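Dual specificity protein phosphatase 18 (Homo sapiens, PDB 2ESB) removes phosphate from phosphotyrosine and, less readily, phosphothreonine in MAP kinase peptides, as a dual-specificity member of the protein tyrosine phosphatase family. Local coordinates at residues A[117-122]-A[132-137]. Sequence-based numbering, arbitrary orientation.
Sequences AYLMKY and TWTKSC
Leu-119 on helix 110-122 reaches across to Trp-133 and Thr-134 on helix 127-137. It is the one side chain of 117-122 that touches 132-137. Its CB already points toward the partner helix. CG lies anti to the carbonyl carbon (chi1 -70°), and the next torsion is extended (chi2 175°). This carries CD1 outward as the leading atom. CD1 sits 3.2 Å from OG1 of Thr-134 and 4.0 Å from CD1 of Trp-133. Beyond the two helices, the leucine also packs on Ile-23 and Thr-24 of strand 21-24.

CD1 of Leu-119 meets the indole obliquely, at CD1 of its five-membered ring. The two side chains cross at about a right angle. NE1 of Trp-133 is hydrogen-bonded to the carbonyl oxygen of Ile-23, which ties the indole to the edge strand of the main sheet. SG of Cys-137, one turn later, lies over one face of the ring, 3.4 Å above its plane and offset toward the rim. Thr-134 OG1 is hydrogen-bonded to the carbonyl oxygen of Ala-130, within its own helix.

The backbones stay well apart, with CA of Leu-119 and CA of Thr-134 9.0 Å from each other. Only 92 Å² is buried between the segments. This is a small helix-helix contact inside the catalytic domain, where consecutive helices meet beside strand 21-24. Cys-104, the predicted phosphocysteine nucleophile, is about 11 Å from Thr-134, side chain to side chain. The join itself is a single methyl against an indole and a hydroxyl oxygen, and its approach to that oxygen is tight for carbon and oxygen. Trp-133 NE1 and Thr-134 OG1 have their hydrogen bonds to Ile-23 and Ala-130, so what Leu-119 adds is van der Waals contact alone.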
ATOM      1  N   ALA A 117       5.152   3.444  -0.230  1.00 12.11           N
ATOM      2  CA  ALA A 117       5.373   4.879  -0.342  1.00 14.42           C
ATOM      3  C   ALA A 117       5.229   5.528   1.025  1.00 16.66           C
ATOM      4  O   ALA A 117       6.030   6.388   1.410  1.00 12.95           O
ATOM      5  CB  ALA A 117       4.372   5.509  -1.339  1.00 13.70           C
ATOM      6  N   TYR A 118       4.206   5.115   1.764  1.00 13.34           N
ATOM      7  CA  TYR A 118       3.976   5.672   3.090  1.00  8.76           C
ATOM      8  C   TYR A 118       5.147   5.401   4.036  1.00 12.24           C
ATOM      9  O   TYR A 118       5.615   6.311   4.732  1.00 13.57           O
ATOM     10  CB  TYR A 118       2.685   5.103   3.683  1.00 12.75           C
ATOM     11  CG  TYR A 118       2.549   5.346   5.169  1.00 12.66           C
ATOM     12  CD1 TYR A 118       2.218   6.611   5.669  1.00 11.65           C
ATOM     13  CD2 TYR A 118       2.814   4.328   6.077  1.00 11.25           C
ATOM     14  CE1 TYR A 118       2.168   6.847   7.045  1.00 17.45           C
ATOM     15  CE2 TYR A 118       2.763   4.548   7.446  1.00 11.88           C
ATOM     16  CZ  TYR A 118       2.446   5.808   7.923  1.00 20.75           C
ATOM     17  OH  TYR A 118       2.445   6.024   9.278  1.00 18.49           O
ATOM     18  N   LEU A 119       5.617   4.152   4.067  1.00 10.99           N
ATOM     19  CA  LEU A 119       6.728   3.787   4.946  1.00 11.99           C
ATOM     20  C   LEU A 119       7.985   4.602   4.652  1.00 16.15           C
ATOM     21  O   LEU A 119       8.688   5.016   5.574  1.00 13.38           O
ATOM     22  CB  LEU A 119       7.046   2.295   4.834  1.00 13.08           C
ATOM     23  CG  LEU A 119       5.994   1.348   5.417  1.00 13.40           C
ATOM     24  CD1 LEU A 119       6.374  -0.103   5.144  1.00 12.33           C
ATOM     25  CD2 LEU A 119       5.877   1.591   6.919  1.00 14.75           C
ATOM     26  N   MET A 120       8.270   4.843   3.376  1.00 15.76           N
ATOM     27  CA  MET A 120       9.452   5.632   3.040  1.00 17.45           C
ATOM     28  C   MET A 120       9.305   7.064   3.528  1.00 16.89           C
ATOM     29  O   MET A 120      10.241   7.647   4.082  1.00 14.88           O
ATOM     30  CB  MET A 120       9.697   5.660   1.525  1.00 15.27           C
ATOM     31  CG  MET A 120      10.134   4.334   0.921  1.00 15.48           C
ATOM     32  SD  MET A 120      10.770   4.558  -0.770  1.00 18.18           S
ATOM     33  CE  MET A 120       9.231   4.934  -1.651  1.00 13.11           C
ATOM     34  N   LYS A 121       8.127   7.638   3.324  1.00 11.51           N
ATOM     35  CA  LYS A 121       7.920   9.018   3.719  1.00 15.29           C
ATOM     36  C   LYS A 121       7.807   9.251   5.212  1.00 20.79           C
ATOM     37  O   LYS A 121       8.375  10.210   5.728  1.00 15.66           O
ATOM     38  CB  LYS A 121       6.686   9.603   3.024  1.00 12.70           C
ATOM     39  CG  LYS A 121       6.521  11.094   3.290  1.00 13.76           C
ATOM     40  CD  LYS A 121       5.356  11.730   2.545  1.00 14.13           C
ATOM     41  CE  LYS A 121       5.341  13.264   2.783  1.00 21.48           C
ATOM     42  NZ  LYS A 121       4.373  13.994   1.883  1.00 18.16           N
ATOM     43  N   TYR A 122       7.104   8.375   5.921  1.00 14.14           N
ATOM     44  CA  TYR A 122       6.916   8.598   7.352  1.00 15.64           C
ATOM     45  C   TYR A 122       7.674   7.737   8.352  1.00 18.17           C
ATOM     46  O   TYR A 122       7.634   8.012   9.552  1.00 16.78           O
ATOM     47  CB  TYR A 122       5.419   8.551   7.676  1.00 13.39           C
ATOM     48  CG  TYR A 122       4.712   9.809   7.253  1.00 13.08           C
ATOM     49  CD1 TYR A 122       4.034   9.873   6.042  1.00 13.57           C
ATOM     50  CD2 TYR A 122       4.781  10.963   8.038  1.00 13.63           C
ATOM     51  CE1 TYR A 122       3.443  11.055   5.616  1.00 14.65           C
ATOM     52  CE2 TYR A 122       4.194  12.152   7.617  1.00 20.82           C
ATOM     53  CZ  TYR A 122       3.529  12.187   6.402  1.00 15.20           C
ATOM     54  OH  TYR A 122       2.963  13.353   5.954  1.00 18.21           O
ATOM     55  N   THR A 132      11.183  -5.114   2.567  1.00 12.65           N
ATOM     56  CA  THR A 132      11.514  -6.250   3.430  1.00 14.44           C
ATOM     57  C   THR A 132      10.533  -6.313   4.596  1.00 10.95           C
ATOM     58  O   THR A 132      10.013  -7.380   4.941  1.00 15.05           O
ATOM     59  CB  THR A 132      12.942  -6.124   4.001  1.00 22.16           C
ATOM     60  OG1 THR A 132      13.869  -5.974   2.919  1.00 18.61           O
ATOM     61  CG2 THR A 132      13.312  -7.371   4.820  1.00 16.52           C
ATOM     62  N   TRP A 133      10.283  -5.159   5.198  1.00 14.06           N
ATOM     63  CA  TRP A 133       9.360  -5.066   6.321  1.00 13.57           C
ATOM     64  C   TRP A 133       7.937  -5.456   5.910  1.00 13.71           C
ATOM     65  O   TRP A 133       7.306  -6.292   6.553  1.00 15.23           O
ATOM     66  CB  TRP A 133       9.354  -3.637   6.888  1.00 11.18           C
ATOM     67  CG  TRP A 133       8.323  -3.436   7.989  1.00 12.44           C
ATOM     68  CD1 TRP A 133       7.017  -3.025   7.839  1.00 16.20           C
ATOM     69  CD2 TRP A 133       8.492  -3.730   9.380  1.00 14.46           C
ATOM     70  NE1 TRP A 133       6.362  -3.054   9.061  1.00 16.49           N
ATOM     71  CE2 TRP A 133       7.247  -3.485  10.019  1.00 15.84           C
ATOM     72  CE3 TRP A 133       9.572  -4.180  10.152  1.00 15.49           C
ATOM     73  CZ2 TRP A 133       7.060  -3.680  11.391  1.00 15.33           C
ATOM     74  CZ3 TRP A 133       9.381  -4.372  11.520  1.00 25.18           C
ATOM     75  CH2 TRP A 133       8.136  -4.121  12.122  1.00 26.39           C
ATOM     76  N   THR A 134       7.435  -4.857   4.836  1.00 13.18           N
ATOM     77  CA  THR A 134       6.067  -5.149   4.409  1.00 11.11           C
ATOM     78  C   THR A 134       5.892  -6.611   4.025  1.00 11.39           C
ATOM     79  O   THR A 134       4.895  -7.250   4.394  1.00 15.48           O
ATOM     80  CB  THR A 134       5.635  -4.214   3.244  1.00 12.19           C
ATOM     81  OG1 THR A 134       5.747  -2.846   3.672  1.00 13.88           O
ATOM     82  CG2 THR A 134       4.183  -4.477   2.848  1.00 11.81           C
ATOM     83  N   LYS A 135       6.865  -7.146   3.296  1.00 14.09           N
ATOM     84  CA  LYS A 135       6.838  -8.545   2.870  1.00 15.15           C
ATOM     85  C   LYS A 135       6.817  -9.465   4.104  1.00 12.49           C
ATOM     86  O   LYS A 135       6.175 -10.523   4.097  1.00 15.11           O
ATOM     87  CB  LYS A 135       8.068  -8.829   1.993  1.00 18.67           C
ATOM     88  CG  LYS A 135       8.316 -10.287   1.666  1.00 33.49           C
ATOM     89  CD  LYS A 135       7.639 -10.699   0.390  1.00 38.63           C
ATOM     90  CE  LYS A 135       8.104 -12.085  -0.018  1.00 46.27           C
ATOM     91  NZ  LYS A 135       7.440 -12.529  -1.261  1.00 51.19           N
ATOM     92  N   SER A 136       7.515  -9.062   5.161  1.00 16.98           N
ATOM     93  CA  SER A 136       7.531  -9.848   6.398  1.00 17.03           C
ATOM     94  C   SER A 136       6.141  -9.823   7.027  1.00 17.00           C
ATOM     95  O   SER A 136       5.697 -10.815   7.595  1.00 16.70           O
ATOM     96  CB  SER A 136       8.538  -9.284   7.404  1.00 20.10           C
ATOM     97  OG  SER A 136       9.859  -9.386   6.905  1.00 36.84           O
ATOM     98  N   CYS A 137       5.450  -8.692   6.925  1.00 14.47           N
ATOM     99  CA  CYS A 137       4.108  -8.592   7.498  1.00 17.91           C
ATOM    100  C   CYS A 137       3.061  -9.275   6.637  1.00 20.01           C
ATOM    101  O   CYS A 137       2.095  -9.832   7.156  1.00 21.74           O
ATOM    102  CB  CYS A 137       3.684  -7.135   7.669  1.00 11.95           C
ATOM    103  SG  CYS A 137       4.706  -6.154   8.748  1.00 17.70           S
TER